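Local coordinates for protein endoglucanase EG-II (Hypocrea jecorina, PDB 3QR3) that cuts cellulose chains internally as an endo-1,4-beta-glucanase, hydrolysing beta-1,4-glycosidic bonds with a TIM-barrel catalytic domain, at residues V8-F13 and F60-G65; A160-V165 and S202-P207; T234-D239 and M273-Q278. All coordinates share one frame; numbering follows the deposited sequence.

From the N terminus, contact 1 comes first: the chain leaves strand 5-11, passes through helix 44-55 and returns as strand 59-64 alongside it, closing the first beta-alpha-beta crossover of the barrel. Contact 2 closes next, when the loop after helix 197-201 comes back to helix 155-171 before strand 214-219 begins. Contact 3 closes last, joining the turn that starts helix 238-251 to helix 267-281, with strand 256-261 in between. The three loops follow in series and neither nest nor cross. Contact 1 lies in the inner barrel wall, whereas contacts 2 and 3 join parts of the outer layer, their centres about 31 Å from each other.

Contact 1: residues V8-F13 and F60-G65; sequences VNIAGF and FRLPVG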
loop_
_atom_site.group_PDB
_atom_site.type_symbol
_atom_site.label_atom_id
_atom_site.label_comp_id
_atom_site.label_asym_id
_atom_site.label_seq_id
_atom_site.Cartn_x
_atom_site.Cartn_y
_atom_site.Cartn_z
ATOM N N VAL A 8 -0.251 4.588 -7.869
ATOM C CA VAL A 8 -0.313 3.172 -8.186
ATOM C C VAL A 8 0.726 2.390 -7.392
ATOM O O VAL A 8 1.725 2.940 -6.920
ATOM C CB VAL A 8 -0.063 2.918 -9.680
ATOM C CG1 VAL A 8 -0.986 3.784 -10.541
ATOM C CG2 VAL A 8 1.381 3.207 -9.999
ATOM N N ASN A 9 0.459 1.104 -7.229
ATOM C CA ASN A 9 1.417 0.177 -6.648
ATOM C C ASN A 9 2.454 -0.228 -7.686
ATOM O O ASN A 9 2.090 -0.652 -8.779
ATOM C CB ASN A 9 0.679 -1.069 -6.192
ATOM C CG ASN A 9 -0.015 -0.874 -4.860
ATOM O OD1 ASN A 9 0.544 -1.204 -3.827
ATOM N ND2 ASN A 9 -1.231 -0.337 -4.884
ATOM N N ILE A 10 3.733 -0.070 -7.343
ATOM C CA ILE A 10 4.853 -0.475 -8.194
ATOM C C ILE A 10 5.408 -1.763 -7.603
ATOM O O ILE A 10 6.289 -1.732 -6.751
ATOM C CB ILE A 10 5.957 0.607 -8.202
ATOM C CG1 ILE A 10 5.345 1.981 -8.513
ATOM C CG2 ILE A 10 7.064 0.254 -9.206
ATOM C CD1 ILE A 10 4.799 2.101 -9.941
ATOM N N ALA A 11 4.855 -2.889 -8.040
ATOM C CA ALA A 11 5.096 -4.180 -7.394
ATOM C C ALA A 11 6.340 -4.907 -7.920
ATOM O O ALA A 11 6.883 -4.557 -8.968
ATOM C CB ALA A 11 3.851 -5.075 -7.529
ATOM N N GLY A 12 6.773 -5.935 -7.193
ATOM C CA GLY A 12 7.909 -6.741 -7.609
ATOM C C GLY A 12 8.808 -7.181 -6.465
ATOM O O GLY A 12 9.232 -8.350 -6.407
ATOM N N PHE A 13 9.109 -6.265 -5.545
ATOM C CA PHE A 13 9.882 -6.640 -4.354
ATOM C C PHE A 13 9.066 -7.614 -3.493
ATOM O O PHE A 13 9.582 -8.223 -2.541
ATOM C CB PHE A 13 10.302 -5.417 -3.533
ATOM C CG PHE A 13 11.599 -4.766 -3.992
ATOM C CD1 PHE A 13 12.823 -5.325 -3.675
ATOM C CD2 PHE A 13 11.580 -3.569 -4.691
ATOM C CE1 PHE A 13 14.012 -4.716 -4.073
ATOM C CE2 PHE A 13 12.760 -2.957 -5.099
ATOM C CZ PHE A 13 13.982 -3.542 -4.788
ATOM N N PHE A 60 3.092 6.740 -4.647
ATOM C CA PHE A 60 3.319 5.354 -5.062
ATOM C C PHE A 60 3.468 4.476 -3.843
ATOM O O PHE A 60 3.950 4.916 -2.805
ATOM C CB PHE A 60 4.539 5.243 -5.982
ATOM C CG PHE A 60 4.401 6.083 -7.210
ATOM C CD1 PHE A 60 3.575 5.679 -8.237
ATOM C CD2 PHE A 60 5.035 7.306 -7.299
ATOM C CE1 PHE A 60 3.397 6.469 -9.367
ATOM C CE2 PHE A 60 4.876 8.101 -8.424
ATOM C CZ PHE A 60 4.051 7.679 -9.459
ATOM N N ARG A 61 3.022 3.237 -3.970
ATOM C CA ARG A 61 3.152 2.264 -2.907
ATOM C C ARG A 61 4.145 1.220 -3.384
ATOM O O ARG A 61 4.064 0.753 -4.529
ATOM C CB ARG A 61 1.796 1.629 -2.637
ATOM C CG ARG A 61 1.750 0.649 -1.478
ATOM C CD ARG A 61 0.305 0.514 -1.046
ATOM N NE ARG A 61 0.043 -0.444 0.028
ATOM C CZ ARG A 61 -0.259 -1.722 -0.162
ATOM N NH1 ARG A 61 -0.269 -2.243 -1.391
ATOM N NH2 ARG A 61 -0.526 -2.488 0.885
ATOM N N LEU A 62 5.086 0.864 -2.513
ATOM C CA LEU A 62 6.195 -0.012 -2.893
ATOM C C LEU A 62 6.205 -1.263 -2.026
ATOM O O LEU A 62 6.891 -1.316 -0.991
ATOM C CB LEU A 62 7.525 0.733 -2.758
ATOM C CG LEU A 62 7.636 2.122 -3.406
ATOM C CD1 LEU A 62 9.044 2.696 -3.220
ATOM C CD2 LEU A 62 7.289 2.075 -4.887
ATOM N N PRO A 63 5.435 -2.278 -2.439
ATOM C CA PRO A 63 5.304 -3.525 -1.685
ATOM C C PRO A 63 6.625 -4.249 -1.602
ATOM O O PRO A 63 7.332 -4.336 -2.606
ATOM C CB PRO A 63 4.337 -4.351 -2.540
ATOM C CG PRO A 63 3.632 -3.384 -3.377
ATOM C CD PRO A 63 4.615 -2.288 -3.656
ATOM N N VAL A 64 6.950 -4.771 -0.422
ATOM C CA VAL A 64 8.165 -5.561 -0.265
ATOM C C VAL A 64 7.980 -6.592 0.836
ATOM O O VAL A 64 7.270 -6.353 1.823
ATOM C CB VAL A 64 9.397 -4.679 0.023
ATOM C CG1 VAL A 64 9.149 -3.817 1.245
ATOM C CG2 VAL A 64 10.652 -5.561 0.212
ATOM N N GLY A 65 8.603 -7.748 0.654
ATOM C CA GLY A 65 8.506 -8.809 1.635
ATOM C C GLY A 65 9.353 -8.516 2.857
ATOM O O GLY A 65 10.494 -8.068 2.747
HETATM O O HOH W 1 7.906 -3.480 -5.192
#
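Strands 5-11 and 59-64, parallel neighbours in the TIM barrel wall, are zipped by two backbone bonds around the Asn9-Arg61 pair. Arg61 N gives its hydrogen to Val8 O at 3.2 Å from above that carbonyl's plane, and Ile10 N reaches Arg61 O at 3.0 Å almost along the C=O axis. Asn9 and Arg61 turn their side chains to the same face of the sheet. With CG anti to its backbone N (chi1 -176°), Arg61 runs extended as far as NE, and NH1 then meets a lone pair of Asn9 OD1 at 2.8 Å; the acceptor lies in the guanidinium plane, and the two flat groups stand 80° apart. On the other face, Val8 CG2 sits in plane at the edge of the Phe60 ring, 3.7 Å from CD1, beside helix 44-55. Pro63 lacks an N-H, and its CD faces Ile10 O. Gly12 allows a turn (phi 142°) that would jam a beta carbon against the preceding carbonyl. A water fills in where the strands part beyond Ile10, donating to Ile10 O and Pro63 O, each at 2.8 Å, and accepting from Phe13 N at 3.1 Å.

In the second shell, Arg61 forms a salt bridge to Glu260 and bonds to Asn148. Glu260, probably the nucleophile as in other family 5 glycosidases, would be oriented and kept ionised by the arginine. Asn9 ND2 donates to Gly292 O and Thr259 O, which fixes the amide flip and aims OD1 at Arg61.

Contact 2: residues A160-V165 and S202-P207; sequences ATVQEV and SQVTNP
Gln163 OE1 is gripped by two donors: Thr205 N at 2.9 Å, lying in the amide plane on a lone pair, and a water at 2.8 Å. Here, on the outer layer of the TIM barrel, helix 155-171 meets the loop that follows helix 197-201 and leads into strand 214-219. The other half of the same amide completes the pairing: Gln163 NE2 donates to Thr205 O at 2.9 Å, nearly straight (173°) and with the acceptor in the amide plane. One primary amide thus satisfies both the N-H and the C=O of one residue, much as a neighbouring strand's backbone would. Glutamine suits the place because it offers a donor and an acceptor side by side and is long enough to span the gap. Its CG stands anti to the backbone N (chi1 175°), and a bend at chi2 (66°) swings the amide across to the loop.

Beside the polar pair, Val204 directs its side chain toward the helix. CG1 packs alongside the amide, 3.8 Å from Gln163 OE1, while CG2 comes only loosely to Val162 CG1 at 4.4 Å; the Val204 side chain also touches Val166, one turn further along the helix. A branched, apolar residue fits this buried side. The water that grips OE1 donates its second hydrogen to Gln203 O, 2.9 Å away.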
loop_
_atom_site.group_PDB
_atom_site.type_symbol
_atom_site.label_atom_id
_atom_site.label_comp_id
_atom_site.label_asym_id
_atom_site.label_seq_id
_atom_site.Cartn_x
_atom_site.Cartn_y
_atom_site.Cartn_z
ATOM N N ALA A 160 -3.022 -3.681 19.432
ATOM C CA ALA A 160 -1.924 -3.481 20.373
ATOM C C ALA A 160 -0.582 -3.541 19.647
ATOM O O ALA A 160 0.294 -2.701 19.866
ATOM C CB ALA A 160 -1.974 -4.533 21.489
ATOM N N THR A 161 -0.431 -4.541 18.781
ATOM C CA THR A 161 0.774 -4.681 17.961
ATOM C C THR A 161 0.977 -3.417 17.141
ATOM O O THR A 161 2.079 -2.841 17.103
ATOM C CB THR A 161 0.669 -5.915 17.032
ATOM O OG1 THR A 161 0.590 -7.100 17.833
ATOM C CG2 THR A 161 1.876 -6.014 16.069
ATOM N N VAL A 162 -0.093 -2.974 16.486
ATOM C CA VAL A 162 -0.020 -1.762 15.678
ATOM C C VAL A 162 0.415 -0.562 16.524
ATOM O O VAL A 162 1.239 0.246 16.085
ATOM C CB VAL A 162 -1.350 -1.476 14.923
ATOM C CG1 VAL A 162 -1.312 -0.099 14.247
ATOM C CG2 VAL A 162 -1.631 -2.575 13.879
ATOM N N GLN A 163 -0.134 -0.448 17.736
ATOM C CA GLN A 163 0.258 0.628 18.652
ATOM C C GLN A 163 1.756 0.576 18.980
ATOM O O GLN A 163 2.440 1.601 18.990
ATOM C CB GLN A 163 -0.570 0.570 19.945
ATOM C CG GLN A 163 -0.147 1.582 21.009
ATOM C CD GLN A 163 -0.400 3.028 20.582
ATOM O OE1 GLN A 163 -1.515 3.541 20.704
ATOM N NE2 GLN A 163 0.647 3.689 20.081
ATOM N N GLU A 164 2.270 -0.619 19.258
ATOM C CA GLU A 164 3.698 -0.773 19.525
ATOM C C GLU A 164 4.540 -0.320 18.316
ATOM O O GLU A 164 5.597 0.287 18.463
ATOM C CB GLU A 164 4.032 -2.227 19.891
ATOM C CG GLU A 164 3.554 -2.682 21.283
ATOM C CD GLU A 164 4.313 -3.917 21.770
ATOM O OE1 GLU A 164 5.489 -4.091 21.367
ATOM O OE2 GLU A 164 3.740 -4.712 22.551
ATOM N N VAL A 165 4.076 -0.622 17.115
ATOM C CA VAL A 165 4.795 -0.176 15.917
ATOM C C VAL A 165 4.782 1.349 15.788
ATOM O O VAL A 165 5.824 1.975 15.597
ATOM C CB VAL A 165 4.233 -0.827 14.643
ATOM C CG1 VAL A 165 4.853 -0.203 13.390
ATOM C CG2 VAL A 165 4.508 -2.327 14.678
ATOM N N SER A 202 -8.863 2.919 16.253
ATOM C CA SER A 202 -9.092 4.296 16.677
ATOM C C SER A 202 -8.399 4.643 17.996
ATOM O O SER A 202 -8.234 5.822 18.317
ATOM C CB SER A 202 -10.594 4.591 16.791
ATOM O OG SER A 202 -11.183 4.686 15.505
ATOM N N GLN A 203 -7.999 3.624 18.757
ATOM C CA GLN A 203 -7.391 3.838 20.074
ATOM C C GLN A 203 -5.877 4.044 19.974
ATOM O O GLN A 203 -5.223 4.375 20.962
ATOM C CB GLN A 203 -7.693 2.656 21.004
ATOM C CG GLN A 203 -9.147 2.171 20.967
ATOM C CD GLN A 203 -10.153 3.305 21.088
ATOM O OE1 GLN A 203 -9.977 4.224 21.886
ATOM N NE2 GLN A 203 -11.221 3.242 20.289
ATOM N N VAL A 204 -5.323 3.836 18.783
ATOM C CA VAL A 204 -3.883 3.960 18.576
ATOM C C VAL A 204 -3.507 5.435 18.529
ATOM O O VAL A 204 -4.172 6.214 17.878
ATOM C CB VAL A 204 -3.445 3.242 17.267
ATOM C CG1 VAL A 204 -1.971 3.497 16.961
ATOM C CG2 VAL A 204 -3.715 1.754 17.371
ATOM N N THR A 205 -2.451 5.821 19.239
ATOM C CA THR A 205 -2.043 7.213 19.267
ATOM C C THR A 205 -0.540 7.366 19.150
ATOM O O THR A 205 0.198 6.434 19.415
ATOM C CB THR A 205 -2.440 7.903 20.608
ATOM O OG1 THR A 205 -1.761 7.264 21.703
ATOM C CG2 THR A 205 -3.954 7.872 20.827
ATOM N N ASN A 206 -0.106 8.566 18.783
ATOM C CA ASN A 206 1.287 8.969 18.903
ATOM C C ASN A 206 1.639 9.084 20.384
ATOM O O ASN A 206 0.747 9.188 21.222
ATOM C CB ASN A 206 1.493 10.333 18.242
ATOM C CG ASN A 206 1.116 10.335 16.766
ATOM O OD1 ASN A 206 0.240 11.090 16.334
ATOM N ND2 ASN A 206 1.778 9.496 15.994
ATOM N N PRO A 207 2.938 9.084 20.709
ATOM C CA PRO A 207 3.387 9.245 22.099
ATOM C C PRO A 207 2.739 10.429 22.812
ATOM O O PRO A 207 2.466 10.326 24.012
ATOM C CB PRO A 207 4.887 9.482 21.945
ATOM C CG PRO A 207 5.248 8.666 20.710
ATOM C CD PRO A 207 4.058 8.787 19.793
HETATM O O HOH W 2 -3.638 2.260 22.035
#

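Contact 3: residues T234-D239 and M273-Q278; sequences TTNNID and MCQQIQ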
loop_
_atom_site.group_PDB
_atom_site.type_symbol
_atom_site.label_atom_id
_atom_site.label_comp_id
_atom_site.label_asym_id
_atom_site.label_seq_id
_atom_site.Cartn_x
_atom_site.Cartn_y
_atom_site.Cartn_z
ATOM N N THR A 234 -18.223 -5.537 -10.889
ATOM C CA THR A 234 -19.626 -5.784 -10.601
ATOM C C THR A 234 -20.172 -4.771 -9.593
ATOM O O THR A 234 -21.351 -4.813 -9.240
ATOM C CB THR A 234 -19.830 -7.209 -10.033
ATOM O OG1 THR A 234 -19.128 -7.335 -8.793
ATOM C CG2 THR A 234 -19.297 -8.254 -10.992
ATOM N N THR A 235 -19.320 -3.864 -9.128
ATOM C CA THR A 235 -19.746 -2.885 -8.124
ATOM C C THR A 235 -18.834 -1.664 -8.146
ATOM O O THR A 235 -17.670 -1.754 -8.554
ATOM C CB THR A 235 -19.753 -3.500 -6.695
ATOM O OG1 THR A 235 -20.232 -2.539 -5.740
ATOM C CG2 THR A 235 -18.345 -3.955 -6.292
ATOM N N ASN A 236 -19.371 -0.522 -7.723
ATOM C CA ASN A 236 -18.557 0.672 -7.512
ATOM C C ASN A 236 -18.249 0.905 -6.027
ATOM O O ASN A 236 -17.598 1.887 -5.666
ATOM C CB ASN A 236 -19.226 1.904 -8.130
ATOM C CG ASN A 236 -20.569 2.204 -7.511
ATOM O OD1 ASN A 236 -20.828 1.845 -6.365
ATOM N ND2 ASN A 236 -21.435 2.866 -8.266
ATOM N N ASN A 237 -18.723 -0.009 -5.178
ATOM C CA ASN A 237 -18.402 -0.018 -3.745
ATOM C C ASN A 237 -18.931 1.147 -2.916
ATOM O O ASN A 237 -18.574 1.287 -1.749
ATOM C CB ASN A 237 -16.892 -0.090 -3.539
ATOM C CG ASN A 237 -16.329 -1.432 -3.902
ATOM O OD1 ASN A 237 -16.837 -2.470 -3.463
ATOM N ND2 ASN A 237 -15.280 -1.429 -4.715
ATOM N N ILE A 238 -19.763 1.993 -3.503
ATOM C CA ILE A 238 -20.232 3.169 -2.779
ATOM C C ILE A 238 -21.226 2.844 -1.654
ATOM O O ILE A 238 -21.010 3.224 -0.498
ATOM C CB ILE A 238 -20.854 4.206 -3.726
ATOM C CG1 ILE A 238 -19.792 4.723 -4.706
ATOM C CG2 ILE A 238 -21.490 5.343 -2.912
ATOM C CD1 ILE A 238 -20.365 5.563 -5.880
ATOM N N ASP A 239 -22.309 2.155 -1.991
ATOM C CA ASP A 239 -23.322 1.815 -0.995
ATOM C C ASP A 239 -22.773 0.855 0.051
ATOM O O ASP A 239 -23.029 1.008 1.239
ATOM C CB ASP A 239 -24.551 1.199 -1.666
ATOM C CG ASP A 239 -25.307 2.198 -2.528
ATOM O OD1 ASP A 239 -24.982 3.404 -2.461
ATOM O OD2 ASP A 239 -26.224 1.780 -3.274
ATOM N N MET A 273 -15.041 1.711 -11.811
ATOM C CA MET A 273 -13.897 2.340 -11.169
ATOM C C MET A 273 -14.028 3.850 -11.204
ATOM O O MET A 273 -13.641 4.535 -10.259
ATOM C CB MET A 273 -12.583 1.922 -11.819
ATOM C CG MET A 273 -11.369 2.617 -11.214
ATOM S SD MET A 273 -11.128 2.186 -9.471
ATOM C CE MET A 273 -10.551 0.493 -9.597
ATOM N N CYS A 274 -14.566 4.379 -12.298
ATOM C CA CYS A 274 -14.686 5.818 -12.402
ATOM C C CYS A 274 -15.744 6.332 -11.422
ATOM O O CYS A 274 -15.565 7.381 -10.827
ATOM C CB CYS A 274 -14.944 6.264 -13.846
ATOM S SG CYS A 274 -13.432 6.167 -14.891
ATOM N N GLN A 275 -16.824 5.578 -11.242
ATOM C CA GLN A 275 -17.820 5.904 -10.223
ATOM C C GLN A 275 -17.200 5.866 -8.831
ATOM O O GLN A 275 -17.445 6.745 -8.017
ATOM C CB GLN A 275 -19.015 4.948 -10.299
ATOM C CG GLN A 275 -19.840 5.155 -11.560
ATOM C CD GLN A 275 -20.918 4.113 -11.750
ATOM O OE1 GLN A 275 -20.984 3.119 -11.025
ATOM N NE2 GLN A 275 -21.771 4.329 -12.744
ATOM N N GLN A 276 -16.383 4.849 -8.570
ATOM C CA GLN A 276 -15.753 4.714 -7.270
ATOM C C GLN A 276 -14.851 5.909 -6.985
ATOM O O GLN A 276 -14.940 6.532 -5.925
ATOM C CB GLN A 276 -14.932 3.420 -7.187
ATOM C CG GLN A 276 -14.401 3.159 -5.769
ATOM C CD GLN A 276 -13.469 1.967 -5.707
ATOM O OE1 GLN A 276 -12.298 2.055 -6.081
ATOM N NE2 GLN A 276 -13.981 0.848 -5.228
ATOM N N ILE A 277 -13.983 6.214 -7.942
ATOM C CA ILE A 277 -13.029 7.306 -7.813
ATOM C C ILE A 277 -13.749 8.641 -7.661
ATOM O O ILE A 277 -13.325 9.503 -6.890
ATOM C CB ILE A 277 -12.108 7.376 -9.046
ATOM C CG1 ILE A 277 -11.309 6.080 -9.172
ATOM C CG2 ILE A 277 -11.160 8.566 -8.948
ATOM C CD1 ILE A 277 -10.504 5.747 -7.942
ATOM N N GLN A 278 -14.838 8.813 -8.401
ATOM C CA GLN A 278 -15.573 10.062 -8.323
ATOM C C GLN A 278 -16.100 10.265 -6.902
ATOM O O GLN A 278 -16.039 11.370 -6.363
ATOM C CB GLN A 278 -16.725 10.104 -9.327
ATOM C CG GLN A 278 -17.519 11.405 -9.229
ATOM C CD GLN A 278 -18.799 11.384 -10.042
ATOM O OE1 GLN A 278 -19.267 12.426 -10.500
ATOM N NE2 GLN A 278 -19.376 10.198 -10.223
#
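The chain turns sharply at Asn237, whose positive phi (66°) puts it in the left-handed region at the N-cap of helix 238-251, a conformation asparagine tolerates well. Two side chains hold that turn from within. Thr235 OG1 accepts from Asn237 N at 3.0 Å, an ST turn, and Asn236 OD1 accepts from Ile238 N at 3.1 Å, an Asx turn with the donor above the carbonyl plane. Asn236 CG takes the crowded position between its backbone N and carbonyl carbon, so the other end of the amide faces helix 267-281. There ND2 donates to Gln275 OE1 at 2.8 Å, the two amides crossing with their planes 64° apart. The aliphatic part of Gln276 lies against the backbone, CB being 3.4 Å from Asn236 O. Ile238 CD1 reaches within 3.8 Å of Gln275 O. Asn237 lies side by side with Gln276, amide planes 24° apart, its OD1 bonded to Lys220 and its ND2 to Tyr221 O. Next to Gln275, Cys274 forms a disulfide with Cys324 of helix 319-325. The polar part of the contact is thus made by uncharged amides: Asn236 spends its oxygen on its own turn and its nitrogen on the neighbouring helix, coupling the two.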